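Periplasmic protein TorT (Vibrio parahaemolyticus, PDB 3O1I) probably senses a small ligand in the periplasm, likely trimethylamine N-oxide, as a type I periplasmic binding protein, and is thought to pass the signal to the sensor kinase TorS. Local coordinates at residues 47-52 / 70-75; 120-125 / 156-161; 226-231 / 292-297. All coordinates share one frame; numbering follows the deposited sequence.

How the contacts relate
The three contacts sample the two lobes of a type I periplasmic binding protein and the join between them. Contact 1 lies in the lobe built on the parallel sheet that includes strands 7-12 and 66-69. Contact 2 packs two helices of the other lobe, and contact 3 links that second lobe to the chain end resting on helix 18-32 of the first. By nearest atoms, contact 1 is about 16 Å from contact 2 and about 15 Å from contact 3, whereas contacts 2 and 3 approach to about 5 Å without touching, although their centres are about 21 Å apart. In this family the ligand usually sits in the cleft between lobes.

Contact 1: residues 47-52 / 70-75; sequences PNKSRQ and GTVDPH
The carboxamide of Q52 meets the backbone of G70 and V72 with both of its polar atoms. NE2 of Q52 donates to O of G70 at 3.2 Å; this oxygen lies in the plane of the amide, whereas NE2 itself stands well above the carbonyl plane. OE1 of Q52 accepts a weak bond from N of V72 at 3.3 Å. With CG of Q52 anti to its backbone N (chi1 -168°) and the rest extended, the amide is carried out to this backbone. CG1 of V72 packs against the amide group, 3.7 Å from CD of Q52, while its CG2 makes the apolar contact, 3.4 Å from CG of K49. NZ of K49 and OD2 of D73 are 4.1 Å apart, too far for a salt bridge, and any attraction is probably modest. In the next shell OE1 is also hydrogen-bonded to OH of Y77, and NE2 also donates weakly to O of Y12. Within the loop, OG1 of T71 donates to O of D73 at 2.9 Å. Strand 37-42, helix 49-62 and strand 66-69 form a beta-alpha-beta crossover, and the contact ties the start of its helix to the loop leaving its second strand, next to the end of parallel strand 7-12.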
loop_
_atom_site.group_PDB
_atom_site.type_symbol
_atom_site.label_atom_id
_atom_site.label_comp_id
_atom_site.label_asym_id
_atom_site.label_seq_id
_atom_site.Cartn_x
_atom_site.Cartn_y
_atom_site.Cartn_z
ATOM N N PRO D 47 1.448 -1.270 -20.394
ATOM C CA PRO D 47 2.825 -1.762 -20.302
ATOM C C PRO D 47 2.855 -3.251 -19.983
ATOM O O PRO D 47 3.915 -3.812 -19.738
ATOM C CB PRO D 47 3.426 -0.919 -19.178
ATOM C CG PRO D 47 2.430 0.222 -18.971
ATOM C CD PRO D 47 1.112 -0.440 -19.227
ATOM N N ASN D 48 1.686 -3.886 -19.995
ATOM C CA ASN D 48 1.579 -5.312 -19.695
ATOM C C ASN D 48 1.618 -6.174 -20.937
ATOM O O ASN D 48 0.730 -7.004 -21.156
ATOM C CB ASN D 48 0.294 -5.596 -18.926
ATOM C CG ASN D 48 0.268 -4.900 -17.604
ATOM O OD1 ASN D 48 1.156 -4.102 -17.307
ATOM N ND2 ASN D 48 -0.746 -5.183 -16.795
ATOM N N LYS D 49 2.665 -5.989 -21.734
ATOM C CA LYS D 49 2.835 -6.736 -22.973
ATOM C C LYS D 49 2.972 -8.235 -22.712
ATOM O O LYS D 49 2.266 -9.057 -23.316
ATOM C CB LYS D 49 4.053 -6.182 -23.724
ATOM C CG LYS D 49 3.856 -4.692 -24.054
ATOM C CD LYS D 49 5.121 -3.936 -24.424
ATOM C CE LYS D 49 4.805 -2.440 -24.534
ATOM N NZ LYS D 49 5.971 -1.635 -25.016
ATOM N N SER D 50 3.861 -8.582 -21.789
ATOM C CA SER D 50 4.087 -9.977 -21.443
ATOM C C SER D 50 2.777 -10.671 -21.111
ATOM O O SER D 50 2.554 -11.813 -21.503
ATOM C CB SER D 50 5.031 -10.076 -20.244
ATOM O OG SER D 50 6.186 -9.282 -20.446
ATOM N N ARG D 51 1.906 -9.970 -20.398
ATOM C CA ARG D 51 0.631 -10.552 -20.017
ATOM C C ARG D 51 -0.330 -10.749 -21.189
ATOM O O ARG D 51 -1.178 -11.645 -21.159
ATOM C CB ARG D 51 -0.035 -9.700 -18.934
ATOM C CG ARG D 51 -1.315 -10.307 -18.388
ATOM C CD ARG D 51 -1.526 -9.876 -16.961
ATOM N NE ARG D 51 -0.394 -10.276 -16.132
ATOM C CZ ARG D 51 -0.121 -9.753 -14.941
ATOM N NH1 ARG D 51 -0.907 -8.802 -14.444
ATOM N NH2 ARG D 51 0.937 -10.171 -14.246
ATOM N N GLN D 52 -0.204 -9.922 -22.223
ATOM C CA GLN D 52 -1.089 -10.052 -23.380
ATOM C C GLN D 52 -0.610 -11.201 -24.270
ATOM O O GLN D 52 -1.429 -11.953 -24.802
ATOM C CB GLN D 52 -1.159 -8.733 -24.177
ATOM C CG GLN D 52 -2.287 -8.713 -25.218
ATOM C CD GLN D 52 -2.409 -7.396 -25.978
ATOM O OE1 GLN D 52 -1.432 -6.893 -26.534
ATOM N NE2 GLN D 52 -3.621 -6.841 -26.012
ATOM N N GLY D 70 -6.723 -6.078 -29.385
ATOM C CA GLY D 70 -6.562 -4.644 -29.188
ATOM C C GLY D 70 -5.176 -4.483 -28.590
ATOM O O GLY D 70 -5.030 -4.343 -27.381
ATOM N N THR D 71 -4.153 -4.503 -29.441
ATOM C CA THR D 71 -2.760 -4.428 -28.981
ATOM C C THR D 71 -2.315 -3.267 -28.125
ATOM O O THR D 71 -2.716 -2.120 -28.326
ATOM C CB THR D 71 -1.748 -4.494 -30.133
ATOM O OG1 THR D 71 -1.873 -3.327 -30.941
ATOM C CG2 THR D 71 -1.983 -5.716 -30.977
ATOM N N VAL D 72 -1.423 -3.610 -27.200
ATOM C CA VAL D 72 -0.825 -2.697 -26.243
ATOM C C VAL D 72 0.408 -2.141 -26.920
ATOM O O VAL D 72 1.333 -1.679 -26.271
ATOM C CB VAL D 72 -0.401 -3.458 -24.957
ATOM C CG1 VAL D 72 -1.620 -4.136 -24.329
ATOM C CG2 VAL D 72 0.674 -4.494 -25.287
ATOM N N ASP D 73 0.410 -2.196 -28.242
ATOM C CA ASP D 73 1.533 -1.707 -29.029
ATOM C C ASP D 73 1.366 -2.181 -30.466
ATOM O O ASP D 73 1.011 -3.336 -30.721
ATOM C CB ASP D 73 2.863 -2.202 -28.421
ATOM C CG ASP D 73 4.093 -1.832 -29.263
ATOM O OD1 ASP D 73 3.979 -1.033 -30.213
ATOM O OD2 ASP D 73 5.194 -2.354 -28.954
ATOM N N PRO D 74 1.625 -1.287 -31.435
ATOM C CA PRO D 74 1.490 -1.639 -32.846
ATOM C C PRO D 74 2.539 -2.647 -33.274
ATOM O O PRO D 74 2.229 -3.669 -33.886
ATOM C CB PRO D 74 1.702 -0.298 -33.558
ATOM C CG PRO D 74 1.366 0.714 -32.518
ATOM C CD PRO D 74 2.033 0.122 -31.326
ATOM N N HIS D 75 3.787 -2.343 -32.943
ATOM C CA HIS D 75 4.907 -3.195 -33.309
ATOM C C HIS D 75 5.201 -4.356 -32.343
ATOM O O HIS D 75 6.330 -4.851 -32.283
ATOM C CB HIS D 75 6.157 -2.332 -33.459
ATOM C CG HIS D 75 5.965 -1.142 -34.354
ATOM N ND1 HIS D 75 5.482 -1.243 -35.641
ATOM C CD2 HIS D 75 6.193 0.176 -34.142
ATOM C CE1 HIS D 75 5.418 -0.038 -36.182
ATOM N NE2 HIS D 75 5.844 0.841 -35.294
#

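Contact 2: residues 120-125 / 156-161; sequences YEAGKY and TGFYEA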
loop_
_atom_site.group_PDB
_atom_site.type_symbol
_atom_site.label_atom_id
_atom_site.label_comp_id
_atom_site.label_asym_id
_atom_site.label_seq_id
_atom_site.Cartn_x
_atom_site.Cartn_y
_atom_site.Cartn_z
ATOM N N TYR D 120 -8.812 17.046 -36.032
ATOM C CA TYR D 120 -9.331 17.960 -37.040
ATOM C C TYR D 120 -10.713 18.425 -36.602
ATOM O O TYR D 120 -10.990 19.618 -36.537
ATOM C CB TYR D 120 -9.440 17.268 -38.398
ATOM C CG TYR D 120 -9.633 18.244 -39.541
ATOM C CD1 TYR D 120 -8.532 18.798 -40.203
ATOM C CD2 TYR D 120 -10.916 18.656 -39.929
ATOM C CE1 TYR D 120 -8.703 19.736 -41.218
ATOM C CE2 TYR D 120 -11.094 19.594 -40.943
ATOM C CZ TYR D 120 -9.983 20.129 -41.580
ATOM O OH TYR D 120 -10.152 21.063 -42.576
ATOM N N GLU D 121 -11.580 17.474 -36.295
ATOM C CA GLU D 121 -12.915 17.826 -35.860
ATOM C C GLU D 121 -12.891 18.804 -34.694
ATOM O O GLU D 121 -13.793 19.628 -34.554
ATOM C CB GLU D 121 -13.695 16.576 -35.458
ATOM C CG GLU D 121 -14.735 16.134 -36.483
ATOM C CD GLU D 121 -15.827 17.174 -36.704
ATOM O OE1 GLU D 121 -16.473 17.592 -35.715
ATOM O OE2 GLU D 121 -16.039 17.569 -37.871
ATOM N N ALA D 122 -11.852 18.723 -33.868
ATOM C CA ALA D 122 -11.731 19.595 -32.705
ATOM C C ALA D 122 -11.232 20.986 -33.072
ATOM O O ALA D 122 -11.747 21.993 -32.575
ATOM C CB ALA D 122 -10.803 18.965 -31.688
ATOM N N GLY D 123 -10.220 21.034 -33.934
ATOM C CA GLY D 123 -9.676 22.307 -34.368
ATOM C C GLY D 123 -10.670 23.046 -35.252
ATOM O O GLY D 123 -10.754 24.278 -35.230
ATOM N N LYS D 124 -11.432 22.284 -36.034
ATOM C CA LYS D 124 -12.433 22.848 -36.932
ATOM C C LYS D 124 -13.485 23.588 -36.109
ATOM O O LYS D 124 -13.980 24.626 -36.531
ATOM C CB LYS D 124 -13.095 21.730 -37.756
ATOM C CG LYS D 124 -13.538 22.134 -39.160
ATOM C CD LYS D 124 -14.035 20.934 -39.981
ATOM C CE LYS D 124 -15.316 20.320 -39.405
ATOM N NZ LYS D 124 -15.845 19.185 -40.232
ATOM N N TYR D 125 -13.825 23.056 -34.937
ATOM C CA TYR D 125 -14.819 23.698 -34.083
ATOM C C TYR D 125 -14.329 25.044 -33.573
ATOM O O TYR D 125 -15.109 25.981 -33.420
ATOM C CB TYR D 125 -15.159 22.824 -32.876
ATOM C CG TYR D 125 -15.961 23.543 -31.807
ATOM C CD1 TYR D 125 -17.320 23.282 -31.635
ATOM C CD2 TYR D 125 -15.355 24.470 -30.953
ATOM C CE1 TYR D 125 -18.057 23.919 -30.634
ATOM C CE2 TYR D 125 -16.082 25.117 -29.951
ATOM C CZ TYR D 125 -17.432 24.833 -29.794
ATOM O OH TYR D 125 -18.152 25.430 -28.781
ATOM N N THR D 156 -1.209 16.814 -35.881
ATOM C CA THR D 156 -1.318 17.251 -37.269
ATOM C C THR D 156 -2.783 17.397 -37.671
ATOM O O THR D 156 -3.136 18.296 -38.427
ATOM C CB THR D 156 -0.601 16.269 -38.226
ATOM O OG1 THR D 156 0.803 16.267 -37.933
ATOM C CG2 THR D 156 -0.804 16.690 -39.679
ATOM N N GLY D 157 -3.629 16.511 -37.155
ATOM C CA GLY D 157 -5.049 16.595 -37.441
ATOM C C GLY D 157 -5.551 17.920 -36.898
ATOM O O GLY D 157 -6.085 18.737 -37.643
ATOM N N PHE D 158 -5.365 18.139 -35.598
ATOM C CA PHE D 158 -5.781 19.383 -34.952
ATOM C C PHE D 158 -5.108 20.573 -35.613
ATOM O O PHE D 158 -5.752 21.572 -35.920
ATOM C CB PHE D 158 -5.396 19.387 -33.471
ATOM C CG PHE D 158 -5.693 20.688 -32.774
ATOM C CD1 PHE D 158 -6.961 20.940 -32.247
ATOM C CD2 PHE D 158 -4.720 21.684 -32.686
ATOM C CE1 PHE D 158 -7.253 22.156 -31.646
ATOM C CE2 PHE D 158 -5.003 22.904 -32.089
ATOM C CZ PHE D 158 -6.272 23.143 -31.570
ATOM N N TYR D 159 -3.801 20.464 -35.815
ATOM C CA TYR D 159 -3.040 21.540 -36.428
ATOM C C TYR D 159 -3.631 22.044 -37.740
ATOM O O TYR D 159 -3.811 23.248 -37.911
ATOM C CB TYR D 159 -1.583 21.109 -36.629
ATOM C CG TYR D 159 -0.661 21.635 -35.552
ATOM C CD1 TYR D 159 -0.823 21.259 -34.217
ATOM C CD2 TYR D 159 0.350 22.547 -35.856
ATOM C CE1 TYR D 159 -0.002 21.781 -33.209
ATOM C CE2 TYR D 159 1.176 23.078 -34.857
ATOM C CZ TYR D 159 0.993 22.690 -33.537
ATOM O OH TYR D 159 1.804 23.217 -32.554
ATOM N N GLU D 160 -3.946 21.133 -38.658
ATOM C CA GLU D 160 -4.508 21.517 -39.952
ATOM C C GLU D 160 -5.770 22.346 -39.818
ATOM O O GLU D 160 -5.828 23.485 -40.271
ATOM C CB GLU D 160 -4.821 20.282 -40.795
ATOM C CG GLU D 160 -3.605 19.465 -41.226
ATOM C CD GLU D 160 -2.525 20.297 -41.908
ATOM O OE1 GLU D 160 -2.866 21.295 -42.586
ATOM O OE2 GLU D 160 -1.333 19.938 -41.777
ATOM N N ALA D 161 -6.785 21.766 -39.194
ATOM C CA ALA D 161 -8.058 22.444 -39.006
ATOM C C ALA D 161 -7.950 23.795 -38.300
ATOM O O ALA D 161 -8.891 24.584 -38.330
ATOM C CB ALA D 161 -9.004 21.541 -38.234
#
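Y120 and A161 make the main aromatic contact between two helical segments whose axes approach to 6.9 Å and run in the same general direction, with a crossing angle of -27°. The methyl CB of A161 sits over the centre of one face of the Y120 ring, 3.4 Å from its centroid and 12° off the ring normal, which defines a CH-pi contact. With CG of Y120 anti to its backbone N (chi1 -165°), the root of the ring lies beside the same methyl, CG being 3.6 Å from CB of A161. At the ring edge, near its plane, CB of E160 comes to 3.9 Å from CE1 of Y120; E160 also touches Y116 of the same helix as Y120.

The other close approaches involve the backbone and small residues. CE1 of F158 lies 3.6 Å from CA of G123; here an aromatic ring rests obliquely against a residue with no side chain. CB of A161 also reaches N of K124 at 3.4 Å. CA of Y120 makes a modest C-H...O contact of 3.4 Å with O of G157.

No hydrogen bond crosses between the segments. The nearby ion pair stays within one helix, NZ of K124 meeting OE2 of E121 at 2.9 Å. Outside the interface, E121, A122 and Y125 touch F243. The contact packs together helices 116-127 and 152-163, which precede and follow strand 137-142 of the parallel sheet 167-172/137-142/197-200/222-225.

Contact 3: residues 226-231 / 292-297; sequences VYLSHG and ESLSPS
L294 packs into the angle between L228 and H230, at the interface between the lobes of the type I periplasmic binding fold: 226-231 leaves strand 222-225 of one lobe, while 292-297 rests on helix 18-32 of the other. The apolar part is leucine on leucine, with CD1 of L294 3.3 Å from CD2 of L228. With CG of L228 anti to its backbone N (chi1 -180°), CG too lies close to CD1 of L294, at 3.7 Å.

The aromatic part is a CH-pi contact. CB of L294 stands over one face of the H230 imidazole, 4.0 Å from the centroid and offset toward the rim, 19° off the normal. CD2 of the same leucine reaches CD2 of H230 at 3.8 Å.

The polar groups are met largely by residues beyond the two segments. S18 and S22 of helix 18-32 serve both sides: OG of S18 bonds to N of H230, and OG of S22 to N of S295. At the edge of the H230 ring, OG of S295 lies in its plane, 3.0 Å from NE2, which also makes a weak hydrogen bond to OG of S22.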
loop_
_atom_site.group_PDB
_atom_site.type_symbol
_atom_site.label_atom_id
_atom_site.label_comp_id
_atom_site.label_asym_id
_atom_site.label_seq_id
_atom_site.Cartn_x
_atom_site.Cartn_y
_atom_site.Cartn_z
ATOM N N VAL D 226 -10.648 15.877 -27.149
ATOM C CA VAL D 226 -10.138 15.338 -28.407
ATOM C C VAL D 226 -10.815 13.989 -28.670
ATOM O O VAL D 226 -10.568 13.341 -29.694
ATOM C CB VAL D 226 -8.617 15.174 -28.376
ATOM C CG1 VAL D 226 -8.095 14.738 -29.736
ATOM C CG2 VAL D 226 -7.981 16.492 -28.001
ATOM N N TYR D 227 -11.671 13.579 -27.730
ATOM C CA TYR D 227 -12.460 12.344 -27.838
ATOM C C TYR D 227 -13.506 12.346 -26.729
ATOM O O TYR D 227 -13.502 13.240 -25.890
ATOM C CB TYR D 227 -11.575 11.077 -27.796
ATOM C CG TYR D 227 -10.877 10.756 -26.487
ATOM C CD1 TYR D 227 -11.506 9.971 -25.515
ATOM C CD2 TYR D 227 -9.576 11.213 -26.229
ATOM C CE1 TYR D 227 -10.860 9.648 -24.322
ATOM C CE2 TYR D 227 -8.922 10.898 -25.038
ATOM C CZ TYR D 227 -9.572 10.119 -24.084
ATOM O OH TYR D 227 -8.980 9.862 -22.857
ATOM N N LEU D 228 -14.406 11.369 -26.718
ATOM C CA LEU D 228 -15.467 11.359 -25.716
ATOM C C LEU D 228 -15.339 10.302 -24.638
ATOM O O LEU D 228 -14.702 9.269 -24.837
ATOM C CB LEU D 228 -16.830 11.188 -26.403
ATOM C CG LEU D 228 -18.033 11.165 -25.454
ATOM C CD1 LEU D 228 -18.365 12.579 -25.011
ATOM C CD2 LEU D 228 -19.213 10.543 -26.133
ATOM N N SER D 229 -15.974 10.569 -23.501
ATOM C CA SER D 229 -15.976 9.663 -22.357
ATOM C C SER D 229 -17.192 10.001 -21.511
ATOM O O SER D 229 -17.744 11.081 -21.634
ATOM C CB SER D 229 -14.693 9.833 -21.532
ATOM O OG SER D 229 -14.562 11.134 -20.980
ATOM N N HIS D 230 -17.619 9.088 -20.655
ATOM C CA HIS D 230 -18.792 9.348 -19.833
ATOM C C HIS D 230 -18.672 10.630 -19.026
ATOM O O HIS D 230 -19.672 11.179 -18.566
ATOM C CB HIS D 230 -19.051 8.184 -18.875
ATOM C CG HIS D 230 -19.308 6.880 -19.561
ATOM N ND1 HIS D 230 -20.430 6.116 -19.310
ATOM C CD2 HIS D 230 -18.581 6.191 -20.473
ATOM C CE1 HIS D 230 -20.382 5.013 -20.038
ATOM N NE2 HIS D 230 -19.271 5.033 -20.751
ATOM N N GLY D 231 -17.450 11.111 -18.848
ATOM C CA GLY D 231 -17.261 12.323 -18.075
ATOM C C GLY D 231 -17.369 13.538 -18.957
ATOM O O GLY D 231 -18.057 14.503 -18.617
ATOM N N GLU D 292 -24.157 4.560 -29.771
ATOM C CA GLU D 292 -23.097 3.801 -30.418
ATOM C C GLU D 292 -21.779 4.387 -29.947
ATOM O O GLU D 292 -20.737 4.204 -30.579
ATOM C CB GLU D 292 -23.193 3.940 -31.935
ATOM C CG GLU D 292 -24.581 3.712 -32.489
ATOM C CD GLU D 292 -24.607 3.806 -33.996
ATOM O OE1 GLU D 292 -24.215 4.871 -34.530
ATOM O OE2 GLU D 292 -25.014 2.813 -34.640
ATOM N N SER D 293 -21.845 5.108 -28.831
ATOM C CA SER D 293 -20.669 5.743 -28.253
ATOM C C SER D 293 -20.377 5.342 -26.815
ATOM O O SER D 293 -19.394 4.661 -26.555
ATOM C CB SER D 293 -20.796 7.267 -28.336
ATOM O OG SER D 293 -20.230 7.749 -29.538
ATOM N N LEU D 294 -21.227 5.755 -25.881
ATOM C CA LEU D 294 -20.984 5.441 -24.482
ATOM C C LEU D 294 -21.966 4.473 -23.857
ATOM O O LEU D 294 -23.168 4.686 -23.891
ATOM C CB LEU D 294 -20.955 6.727 -23.648
ATOM C CG LEU D 294 -19.970 7.788 -24.142
ATOM C CD1 LEU D 294 -20.068 9.036 -23.284
ATOM C CD2 LEU D 294 -18.563 7.222 -24.120
ATOM N N SER D 295 -21.422 3.419 -23.263
ATOM C CA SER D 295 -22.197 2.383 -22.592
ATOM C C SER D 295 -23.249 2.921 -21.622
ATOM O O SER D 295 -23.125 4.024 -21.109
ATOM C CB SER D 295 -21.233 1.462 -21.847
ATOM O OG SER D 295 -20.156 2.209 -21.304
ATOM N N PRO D 296 -24.299 2.134 -21.360
ATOM C CA PRO D 296 -25.395 2.495 -20.456
ATOM C C PRO D 296 -24.937 2.622 -19.017
ATOM O O PRO D 296 -23.787 2.331 -18.700
ATOM C CB PRO D 296 -26.378 1.336 -20.618
ATOM C CG PRO D 296 -26.118 0.858 -21.995
ATOM C CD PRO D 296 -24.611 0.881 -22.061
ATOM N N SER D 297 -25.846 3.057 -18.153
ATOM C CA SER D 297 -25.547 3.194 -16.739
ATOM C C SER D 297 -25.995 1.886 -16.114
ATOM O O SER D 297 -26.516 1.019 -16.818
ATOM C CB SER D 297 -26.314 4.369 -16.135
ATOM O OG SER D 297 -27.702 4.231 -16.353
#